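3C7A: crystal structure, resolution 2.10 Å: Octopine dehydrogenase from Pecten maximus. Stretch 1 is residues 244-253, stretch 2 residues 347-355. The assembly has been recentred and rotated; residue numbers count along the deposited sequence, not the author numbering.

Stretch 1 (244-253) DMLTACSNEC
Stretch 2 (347-355) AIPSNDKLI

Contact between residues 244-253 and 347-355 of octopine dehydrogenase. Stretch 1 is helical throughout (phi/psi near -68/-36) and belongs to a longer helix; stretch 2 enters as loop and becomes helical at P349. The two axes approach to 9.1 Å, their N-to-C directions 119° apart, and 426 Å² is buried in total. The register is set by two pairs: E252 CA lies 6.2 Å from I348 CA, and C249 CA lies 6.1 Å from S350 CA. A347 (-80/141) is extended and makes no contact. I348 (-136/75, chi1 p, chi2 t) occupies the N-cap position; its CB lies 3.5 Å from E252 OE1, while the end of its side chain leads away. P349 (-63/-35, C-gamma endo) opens the helix with CD 3.4 Å from E252 OE2. Here the first-turn amides lack helical acceptors; E252 (chi1 m, chi2 t, chi3 8°) has its CA-to-CB bond toward stretch 2, and its carboxylate meets the amides of S350 and N351. S350 N donates to E252 OE2 (3.1 Å, 159°). S350 itself (chi1 m) points toward stretch 1, its OG 3.8 Å from A248 CB and its CB 4.0 Å from C249 SG. N351 (chi1 m, chi2 -100°) starts sideways, but its amide swings in: ND2 donates to E252 OE1 at a short 2.6 Å (157°), and backbone N351 N adds a weak bond to the same OE1 (3.4 Å, 150°). Both carboxylate oxygens are thus engaged. The same N351 ND2 lies 3.9 Å from C249 SG (chi1 m). D352 points sideways without contact, its N hydrogen-bonded to I348 O (3.2 Å). One turn beyond P349, K353 (t, t, p, t) points toward stretch 1 and lays CE 3.8 Å from CE of M245 (t, p, p), a carbon-to-carbon contact; M245 starts sideways, but its end comes nearer. L354 (m, t) points toward stretch 1, CD1 4.2 Å from C249 SG, an apolar contact. I355 (m, t) is out of reach.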

# COMPACT_ATOMS: atom_id res chain seq x y z
N ASP A 244 1.42 -14.21 -21.10
CA ASP A 244 2.87 -14.40 -21.26
C ASP A 244 3.67 -13.18 -20.78
O ASP A 244 4.82 -13.32 -20.35
CB ASP A 244 3.21 -14.71 -22.73
CG ASP A 244 2.72 -16.08 -23.17
OD1 ASP A 244 2.41 -16.93 -22.31
OD2 ASP A 244 2.66 -16.31 -24.40
N MET A 245 3.06 -12.00 -20.86
CA MET A 245 3.66 -10.76 -20.35
C MET A 245 3.78 -10.79 -18.82
O MET A 245 4.79 -10.35 -18.27
CB MET A 245 2.83 -9.55 -20.81
CG MET A 245 3.24 -8.21 -20.19
SD MET A 245 4.85 -7.61 -20.74
CE MET A 245 4.41 -6.84 -22.30
N LEU A 246 2.75 -11.31 -18.16
CA LEU A 246 2.73 -11.42 -16.70
C LEU A 246 3.79 -12.39 -16.16
O LEU A 246 4.39 -12.13 -15.12
CB LEU A 246 1.33 -11.82 -16.20
CG LEU A 246 0.18 -10.81 -16.37
CD1 LEU A 246 -1.17 -11.50 -16.24
CD2 LEU A 246 0.29 -9.64 -15.39
N THR A 247 4.00 -13.49 -16.88
CA THR A 247 5.01 -14.49 -16.51
C THR A 247 6.43 -13.93 -16.60
O THR A 247 7.27 -14.20 -15.73
CB THR A 247 4.88 -15.78 -17.38
OG1 THR A 247 3.55 -16.30 -17.28
CG2 THR A 247 5.86 -16.86 -16.92
N ALA A 248 6.69 -13.14 -17.64
CA ALA A 248 8.00 -12.53 -17.87
C ALA A 248 8.38 -11.49 -16.81
O ALA A 248 9.54 -11.41 -16.40
CB ALA A 248 8.08 -11.92 -19.26
N CYS A 249 7.40 -10.71 -16.36
CA CYS A 249 7.60 -9.70 -15.32
C CYS A 249 7.82 -10.33 -13.94
O CYS A 249 8.57 -9.79 -13.12
CB CYS A 249 6.43 -8.71 -15.28
SG CYS A 249 6.37 -7.53 -16.67
N SER A 250 7.18 -11.48 -13.70
CA SER A 250 7.35 -12.25 -12.47
C SER A 250 8.73 -12.90 -12.37
O SER A 250 9.32 -12.96 -11.28
CB SER A 250 6.26 -13.31 -12.35
OG SER A 250 6.43 -14.11 -11.18
N ASN A 251 9.25 -13.38 -13.50
CA ASN A 251 10.59 -13.96 -13.58
C ASN A 251 11.69 -12.93 -13.27
O ASN A 251 12.72 -13.27 -12.68
CB ASN A 251 10.83 -14.61 -14.95
CG ASN A 251 10.15 -15.97 -15.09
OD1 ASN A 251 9.69 -16.57 -14.11
ND2 ASN A 251 10.09 -16.47 -16.32
N GLU A 252 11.46 -11.68 -13.68
CA GLU A 252 12.38 -10.58 -13.41
C GLU A 252 12.46 -10.22 -11.92
O GLU A 252 13.52 -9.79 -11.43
CB GLU A 252 12.04 -9.35 -14.27
CG GLU A 252 12.50 -9.47 -15.73
CD GLU A 252 11.96 -8.39 -16.65
OE1 GLU A 252 11.34 -7.42 -16.17
OE2 GLU A 252 12.16 -8.51 -17.88
N CYS A 253 11.35 -10.39 -11.20
CA CYS A 253 11.32 -10.20 -9.74
C CYS A 253 12.23 -11.20 -9.01
O CYS A 253 12.87 -10.85 -8.01
CB CYS A 253 9.88 -10.31 -9.21
SG CYS A 253 8.81 -8.86 -9.50
N ALA A 347 19.31 -6.12 -15.34
CA ALA A 347 18.47 -5.58 -16.41
C ALA A 347 17.05 -6.16 -16.38
O ALA A 347 16.88 -7.36 -16.12
CB ALA A 347 19.12 -5.83 -17.77
N ILE A 348 16.06 -5.32 -16.64
CA ILE A 348 14.64 -5.72 -16.62
C ILE A 348 13.84 -5.16 -17.82
O ILE A 348 13.06 -4.22 -17.67
CB ILE A 348 13.95 -5.34 -15.26
CG1 ILE A 348 14.29 -3.90 -14.85
CG2 ILE A 348 14.34 -6.32 -14.16
CD1 ILE A 348 13.34 -3.30 -13.80
N PRO A 349 14.03 -5.76 -19.02
CA PRO A 349 13.46 -5.24 -20.27
C PRO A 349 11.92 -5.20 -20.37
O PRO A 349 11.38 -4.29 -20.99
CB PRO A 349 14.03 -6.18 -21.34
CG PRO A 349 14.37 -7.43 -20.61
CD PRO A 349 14.83 -6.98 -19.25
N SER A 350 11.24 -6.18 -19.77
CA SER A 350 9.78 -6.25 -19.81
C SER A 350 9.11 -5.19 -18.93
O SER A 350 8.10 -4.60 -19.33
CB SER A 350 9.28 -7.65 -19.43
OG SER A 350 9.45 -8.56 -20.50
N ASN A 351 9.67 -4.96 -17.75
CA ASN A 351 9.20 -3.89 -16.85
C ASN A 351 9.40 -2.49 -17.44
O ASN A 351 8.55 -1.62 -17.26
CB ASN A 351 9.87 -3.99 -15.47
CG ASN A 351 9.18 -4.99 -14.54
OD1 ASN A 351 8.41 -4.60 -13.67
ND2 ASN A 351 9.47 -6.27 -14.73
N ASP A 352 10.51 -2.30 -18.15
CA ASP A 352 10.84 -1.02 -18.79
C ASP A 352 9.82 -0.59 -19.84
O ASP A 352 9.50 0.60 -19.95
CB ASP A 352 12.24 -1.08 -19.43
CG ASP A 352 13.37 -1.09 -18.41
OD1 ASP A 352 13.14 -0.75 -17.23
OD2 ASP A 352 14.50 -1.44 -18.80
N LYS A 353 9.32 -1.55 -20.61
CA LYS A 353 8.38 -1.29 -21.71
C LYS A 353 7.04 -0.73 -21.23
O LYS A 353 6.47 0.15 -21.88
CB LYS A 353 8.18 -2.55 -22.56
CG LYS A 353 7.45 -2.32 -23.89
CD LYS A 353 7.60 -3.50 -24.84
CE LYS A 353 6.63 -4.62 -24.51
NZ LYS A 353 6.86 -5.81 -25.38
N LEU A 354 6.56 -1.24 -20.10
CA LEU A 354 5.29 -0.79 -19.52
C LEU A 354 5.39 0.59 -18.89
O LEU A 354 4.42 1.34 -18.88
CB LEU A 354 4.77 -1.82 -18.50
CG LEU A 354 4.40 -3.22 -19.01
CD1 LEU A 354 4.19 -4.18 -17.84
CD2 LEU A 354 3.16 -3.20 -19.91
N ILE A 355 6.58 0.92 -18.37
CA ILE A 355 6.84 2.24 -17.76
C ILE A 355 6.77 3.37 -18.80
O ILE A 355 6.14 4.40 -18.56
CB ILE A 355 8.20 2.27 -17.00
CG1 ILE A 355 8.14 1.36 -15.76
CG2 ILE A 355 8.58 3.69 -16.59
CD1 ILE A 355 9.50 0.96 -15.21